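Long-range contact in putative periplasmic protein (Salmonella enterica, PDB 3OE3), which probably inhibits host c-type lysozyme in the periplasm, as a small beta-barrel protein that helps the bacterium withstand this cell-wall-cleaving enzyme: residues A32-M46 with Y54-Y66. Sequence-based numbering, arbitrary orientation.
Sequences AIISQVNEMIPMRLM and YEAIDKNYTYKLY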
loop_
_atom_site.group_PDB
_atom_site.type_symbol
_atom_site.label_atom_id
_atom_site.label_comp_id
_atom_site.label_asym_id
_atom_site.label_seq_id
_atom_site.Cartn_x
_atom_site.Cartn_y
_atom_site.Cartn_z
ATOM N N ALA C 32 3.479 -6.598 -2.680
ATOM C CA ALA C 32 2.710 -6.460 -1.451
ATOM C C ALA C 32 3.010 -5.109 -0.849
ATOM O O ALA C 32 4.073 -4.548 -1.075
ATOM C CB ALA C 32 3.076 -7.570 -0.466
ATOM N N ILE C 33 2.068 -4.572 -0.078
ATOM C CA ILE C 33 2.338 -3.356 0.672
ATOM C C ILE C 33 1.883 -3.567 2.101
ATOM O O ILE C 33 0.771 -4.025 2.343
ATOM C CB ILE C 33 1.592 -2.126 0.124
ATOM C CG1 ILE C 33 1.817 -1.958 -1.382
ATOM C CG2 ILE C 33 2.063 -0.861 0.854
ATOM C CD1 ILE C 33 0.797 -1.035 -2.007
ATOM N N ILE C 34 2.767 -3.243 3.036
ATOM C CA ILE C 34 2.437 -3.289 4.466
ATOM C C ILE C 34 2.643 -1.911 5.077
ATOM O O ILE C 34 3.260 -1.049 4.467
ATOM C CB ILE C 34 3.295 -4.340 5.218
ATOM C CG1 ILE C 34 4.778 -3.983 5.144
ATOM C CG2 ILE C 34 3.010 -5.743 4.680
ATOM C CD1 ILE C 34 5.684 -4.850 6.082
ATOM N N SER C 35 2.102 -1.693 6.273
ATOM C CA SER C 35 2.288 -0.441 6.978
ATOM C C SER C 35 2.982 -0.748 8.303
ATOM O O SER C 35 2.479 -1.539 9.097
ATOM C CB SER C 35 0.925 0.219 7.217
ATOM O OG SER C 35 1.044 1.433 7.927
ATOM N N GLN C 36 4.148 -0.146 8.509
ATOM C CA GLN C 36 4.917 -0.284 9.758
ATOM C C GLN C 36 5.495 1.059 10.179
ATOM O O GLN C 36 5.975 1.817 9.343
ATOM C CB GLN C 36 6.071 -1.272 9.569
ATOM C CG GLN C 36 5.677 -2.726 9.653
ATOM C CD GLN C 36 5.259 -3.115 11.053
ATOM O OE1 GLN C 36 5.993 -2.896 12.017
ATOM N NE2 GLN C 36 4.063 -3.670 11.180
ATOM N N VAL C 37 5.489 1.334 11.484
ATOM C CA VAL C 37 6.006 2.589 12.002
ATOM C C VAL C 37 5.435 3.764 11.214
ATOM O O VAL C 37 6.138 4.722 10.889
ATOM C CB VAL C 37 7.540 2.631 11.998
ATOM C CG1 VAL C 37 8.043 3.700 12.975
ATOM C CG2 VAL C 37 8.094 1.267 12.382
ATOM N N ASN C 38 4.145 3.665 10.909
ATOM C CA ASN C 38 3.414 4.757 10.272
ATOM C C ASN C 38 3.923 5.079 8.872
ATOM O O ASN C 38 3.832 6.220 8.414
ATOM C CB ASN C 38 3.451 6.009 11.154
ATOM C CG ASN C 38 2.408 7.032 10.761
ATOM O OD1 ASN C 38 1.437 6.712 10.077
ATOM N ND2 ASN C 38 2.603 8.273 11.190
ATOM N N GLU C 39 4.470 4.068 8.205
ATOM C CA GLU C 39 4.933 4.195 6.829
ATOM C C GLU C 39 4.441 3.007 6.015
ATOM O O GLU C 39 4.396 1.877 6.497
ATOM C CB GLU C 39 6.468 4.201 6.762
ATOM C CG GLU C 39 7.136 5.252 7.618
ATOM C CD GLU C 39 8.630 5.308 7.394
ATOM O OE1 GLU C 39 9.271 4.239 7.302
ATOM O OE2 GLU C 39 9.165 6.432 7.317
HETATM N N MSE C 40 4.121 3.255 4.759
HETATM C CA MSE C 40 3.829 2.176 3.838
HETATM C C MSE C 40 5.116 1.684 3.165
HETATM O O MSE C 40 5.940 2.485 2.707
HETATM C CB MSE C 40 2.825 2.650 2.799
HETATM C CG MSE C 40 1.415 2.761 3.351
HETATM SE SE MSE C 40 0.105 3.209 1.955
HETATM C CE MSE C 40 0.758 4.992 1.548
ATOM N N ILE C 41 5.278 0.360 3.148
ATOM C CA ILE C 41 6.471 -0.284 2.623
ATOM C C ILE C 41 6.118 -1.187 1.436
ATOM O O ILE C 41 5.514 -2.247 1.597
ATOM C CB ILE C 41 7.180 -1.116 3.725
ATOM C CG1 ILE C 41 7.423 -0.254 4.969
ATOM C CG2 ILE C 41 8.493 -1.704 3.196
ATOM C CD1 ILE C 41 8.420 0.835 4.758
ATOM N N PRO C 42 6.451 -0.732 0.221
ATOM C CA PRO C 42 6.213 -1.585 -0.950
ATOM C C PRO C 42 7.216 -2.732 -0.993
ATOM O O PRO C 42 8.390 -2.531 -0.680
ATOM C CB PRO C 42 6.450 -0.648 -2.139
ATOM C CG PRO C 42 6.708 0.701 -1.595
ATOM C CD PRO C 42 6.937 0.613 -0.130
HETATM N N MSE C 43 6.734 -3.915 -1.362
HETATM C CA MSE C 43 7.540 -5.125 -1.389
HETATM C C MSE C 43 7.370 -5.873 -2.701
HETATM O O MSE C 43 6.322 -5.785 -3.340
HETATM C CB MSE C 43 7.148 -6.026 -0.230
HETATM C CG MSE C 43 6.991 -5.263 1.062
HETATM SE SE MSE C 43 6.428 -6.455 2.502
HETATM C CE MSE C 43 8.154 -7.130 3.017
ATOM N N ARG C 44 8.396 -6.631 -3.080
ATOM C CA ARG C 44 8.373 -7.413 -4.315
ATOM C C ARG C 44 8.410 -8.895 -3.946
ATOM O O ARG C 44 8.973 -9.278 -2.916
ATOM C CB ARG C 44 9.585 -7.063 -5.194
ATOM C CG ARG C 44 10.916 -7.441 -4.547
ATOM C CD ARG C 44 12.090 -7.221 -5.474
ATOM N NE ARG C 44 11.952 -8.012 -6.691
ATOM C CZ ARG C 44 12.380 -9.266 -6.825
ATOM N NH1 ARG C 44 12.988 -9.882 -5.818
ATOM N NH2 ARG C 44 12.205 -9.901 -7.976
ATOM N N LEU C 45 7.806 -9.739 -4.775
ATOM C CA LEU C 45 7.876 -11.177 -4.579
ATOM C C LEU C 45 9.289 -11.685 -4.875
ATOM O O LEU C 45 9.883 -11.342 -5.906
ATOM C CB LEU C 45 6.863 -11.892 -5.481
ATOM C CG LEU C 45 6.809 -13.414 -5.358
ATOM C CD1 LEU C 45 6.045 -13.827 -4.121
ATOM C CD2 LEU C 45 6.191 -14.049 -6.619
HETATM N N MSE C 46 9.817 -12.504 -3.968
HETATM C CA MSE C 46 11.093 -13.174 -4.192
HETATM C C MSE C 46 10.848 -14.483 -4.931
HETATM O O MSE C 46 10.219 -15.398 -4.407
HETATM C CB MSE C 46 11.814 -13.438 -2.867
HETATM C CG MSE C 46 12.372 -12.176 -2.219
HETATM SE SE MSE C 46 13.235 -12.528 -0.490
HETATM C CE MSE C 46 11.713 -13.103 0.445
ATOM N N TYR C 54 7.984 -12.047 0.299
ATOM C CA TYR C 54 8.193 -10.699 -0.232
ATOM C C TYR C 54 9.298 -9.972 0.512
ATOM O O TYR C 54 9.511 -10.198 1.704
ATOM C CB TYR C 54 6.895 -9.875 -0.147
ATOM C CG TYR C 54 5.702 -10.465 -0.875
ATOM C CD1 TYR C 54 4.959 -11.505 -0.307
ATOM C CD2 TYR C 54 5.314 -9.989 -2.134
ATOM C CE1 TYR C 54 3.872 -12.055 -0.967
ATOM C CE2 TYR C 54 4.220 -10.540 -2.794
ATOM C CZ TYR C 54 3.506 -11.565 -2.205
ATOM O OH TYR C 54 2.416 -12.106 -2.851
ATOM N N GLU C 55 9.986 -9.078 -0.190
ATOM C CA GLU C 55 10.995 -8.228 0.435
ATOM C C GLU C 55 10.779 -6.774 0.052
ATOM O O GLU C 55 10.289 -6.468 -1.030
ATOM C CB GLU C 55 12.412 -8.673 0.045
ATOM C CG GLU C 55 12.737 -8.473 -1.419
ATOM C CD GLU C 55 14.206 -8.751 -1.751
ATOM O OE1 GLU C 55 15.029 -8.877 -0.818
ATOM O OE2 GLU C 55 14.528 -8.830 -2.953
ATOM N N ALA C 56 11.145 -5.869 0.949
ATOM C CA ALA C 56 11.010 -4.446 0.662
ATOM C C ALA C 56 11.851 -4.070 -0.546
ATOM O O ALA C 56 12.992 -4.518 -0.691
ATOM C CB ALA C 56 11.428 -3.622 1.888
ATOM N N ILE C 57 11.264 -3.259 -1.420
ATOM C CA ILE C 57 11.950 -2.773 -2.611
ATOM C C ILE C 57 13.038 -1.770 -2.239
ATOM O O ILE C 57 14.087 -1.717 -2.884
ATOM C CB ILE C 57 10.944 -2.169 -3.592
ATOM C CG1 ILE C 57 10.004 -3.280 -4.055
ATOM C CG2 ILE C 57 11.655 -1.539 -4.780
ATOM C CD1 ILE C 57 8.831 -2.808 -4.807
ATOM N N ASP C 58 12.792 -0.991 -1.190
ATOM C CA ASP C 58 13.767 -0.013 -0.710
ATOM C C ASP C 58 14.755 -0.743 0.192
ATOM O O ASP C 58 14.401 -1.184 1.276
ATOM C CB ASP C 58 13.053 1.110 0.057
ATOM C CG ASP C 58 13.996 2.217 0.513
ATOM O OD1 ASP C 58 15.217 1.982 0.619
ATOM O OD2 ASP C 58 13.500 3.333 0.772
ATOM N N LYS C 59 15.996 -0.872 -0.267
ATOM C CA LYS C 59 17.003 -1.646 0.453
ATOM C C LYS C 59 17.345 -1.098 1.842
ATOM O O LYS C 59 17.987 -1.783 2.634
ATOM C CB LYS C 59 18.271 -1.791 -0.394
ATOM C CG LYS C 59 18.059 -2.549 -1.697
ATOM C CD LYS C 59 19.362 -2.721 -2.467
ATOM C CE LYS C 59 19.924 -1.384 -2.928
ATOM N NZ LYS C 59 19.026 -0.706 -3.904
ATOM N N ASN C 60 16.927 0.131 2.135
ATOM C CA ASN C 60 17.074 0.688 3.478
ATOM C C ASN C 60 16.194 -0.037 4.500
ATOM O O ASN C 60 16.437 0.040 5.706
ATOM C CB ASN C 60 16.747 2.183 3.484
ATOM C CG ASN C 60 17.857 3.028 2.882
ATOM O OD1 ASN C 60 19.037 2.835 3.181
ATOM N ND2 ASN C 60 17.482 3.974 2.029
ATOM N N TYR C 61 15.161 -0.724 4.016
ATOM C CA TYR C 61 14.286 -1.492 4.887
ATOM C C TYR C 61 14.631 -2.965 4.791
ATOM O O TYR C 61 15.001 -3.457 3.726
ATOM C CB TYR C 61 12.825 -1.280 4.503
ATOM C CG TYR C 61 12.348 0.138 4.688
ATOM C CD1 TYR C 61 11.682 0.525 5.842
ATOM C CD2 TYR C 61 12.578 1.097 3.712
ATOM C CE1 TYR C 61 11.248 1.823 6.012
ATOM C CE2 TYR C 61 12.151 2.399 3.875
ATOM C CZ TYR C 61 11.486 2.754 5.027
ATOM O OH TYR C 61 11.059 4.050 5.191
ATOM N N THR C 62 14.508 -3.672 5.905
ATOM C CA THR C 62 14.839 -5.091 5.923
ATOM C C THR C 62 13.619 -5.965 6.211
ATOM O O THR C 62 13.754 -7.151 6.499
ATOM C CB THR C 62 15.939 -5.400 6.961
ATOM O OG1 THR C 62 15.445 -5.126 8.277
ATOM C CG2 THR C 62 17.185 -4.546 6.694
ATOM N N TYR C 63 12.419 -5.389 6.119
ATOM C CA TYR C 63 11.210 -6.176 6.274
ATOM C C TYR C 63 11.115 -7.254 5.211
ATOM O O TYR C 63 11.353 -7.001 4.026
ATOM C CB TYR C 63 9.955 -5.289 6.196
ATOM C CG TYR C 63 9.837 -4.287 7.330
ATOM C CD1 TYR C 63 9.674 -4.711 8.653
ATOM C CD2 TYR C 63 9.871 -2.926 7.080
ATOM C CE1 TYR C 63 9.556 -3.806 9.672
ATOM C CE2 TYR C 63 9.761 -2.006 8.109
ATOM C CZ TYR C 63 9.612 -2.451 9.405
ATOM O OH TYR C 63 9.503 -1.542 10.434
ATOM N N LYS C 64 10.762 -8.454 5.651
ATOM C CA LYS C 64 10.390 -9.533 4.763
ATOM C C LYS C 64 9.102 -10.192 5.271
ATOM O O LYS C 64 8.897 -10.386 6.485
ATOM C CB LYS C 64 11.526 -10.557 4.640
ATOM C CG LYS C 64 12.760 -10.018 3.933
ATOM C CD LYS C 64 13.833 -11.099 3.795
ATOM C CE LYS C 64 14.947 -10.663 2.854
ATOM N NZ LYS C 64 15.469 -9.315 3.197
ATOM N N LEU C 65 8.228 -10.512 4.328
ATOM C CA LEU C 65 6.933 -11.079 4.632
ATOM C C LEU C 65 6.918 -12.476 4.040
ATOM O O LEU C 65 7.051 -12.661 2.816
ATOM C CB LEU C 65 5.827 -10.202 4.004
ATOM C CG LEU C 65 4.397 -10.746 4.062
ATOM C CD1 LEU C 65 3.909 -10.764 5.513
ATOM C CD2 LEU C 65 3.444 -9.914 3.166
ATOM N N TYR C 66 6.802 -13.478 4.903
ATOM C CA TYR C 66 6.794 -14.851 4.441
ATOM C C TYR C 66 5.398 -15.406 4.565
ATOM O O TYR C 66 4.821 -15.400 5.651
ATOM C CB TYR C 66 7.762 -15.696 5.267
ATOM C CG TYR C 66 9.188 -15.241 5.135
ATOM C CD1 TYR C 66 10.021 -15.788 4.177
ATOM C CD2 TYR C 66 9.698 -14.247 5.956
ATOM C CE1 TYR C 66 11.328 -15.366 4.049
ATOM C CE2 TYR C 66 11.004 -13.822 5.833
ATOM C CZ TYR C 66 11.813 -14.389 4.881
ATOM O OH TYR C 66 13.119 -13.970 4.758
HETATM O O HOH W 1 9.046 -2.582 12.928
HETATM O O HOH W 2 10.263 -0.577 0.099
#
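Arg44 and Glu55 form the antiparallel hydrogen-bonded pair that joins strand 39-45 to strand 52-56, with Arg44 N to Glu55 O at 2.8 Å and Glu55 N to Arg44 O at 2.9 Å; Ile57 N adds a nearly straight bond (172°) to Pro42 O, since proline has no N-H to give but its carbonyl accepts. The Arg44 and Glu55 side chains run alongside each other, CG against CG, before a weak salt bridge from Arg44 NH1 to Glu55 OE2 at 3.4 Å. On the other face of the sheet, the Tyr54 ring is sandwiched by CH-pi contacts, Ala32 CB over one side and Leu45 CD1 over the other; the short Ala32 side chain allows the ring to lie close over strand 30-36. Met43, present as selenomethionine, has an unbranched chain whose bend at chi3 (84°) lets CE pack against Tyr63 O (3.4 Å) and Leu65 CB. Ile41 CD1 presses on one face of Tyr61, whose OH donates to Glu39 OE1 (2.8 Å) from above the carboxylate plane. Gln36 lays CG over the Tyr63 ring, and water 1 bridges its OE1 to the Tyr63 hydroxyl. Within the eight-stranded antiparallel barrel, Ala32 and Leu65 also meet strand 16-24, Ile34 and Tyr63 touch strand 71-76, and Pro42 and Ile57 pack on Ile5 of the second subunit.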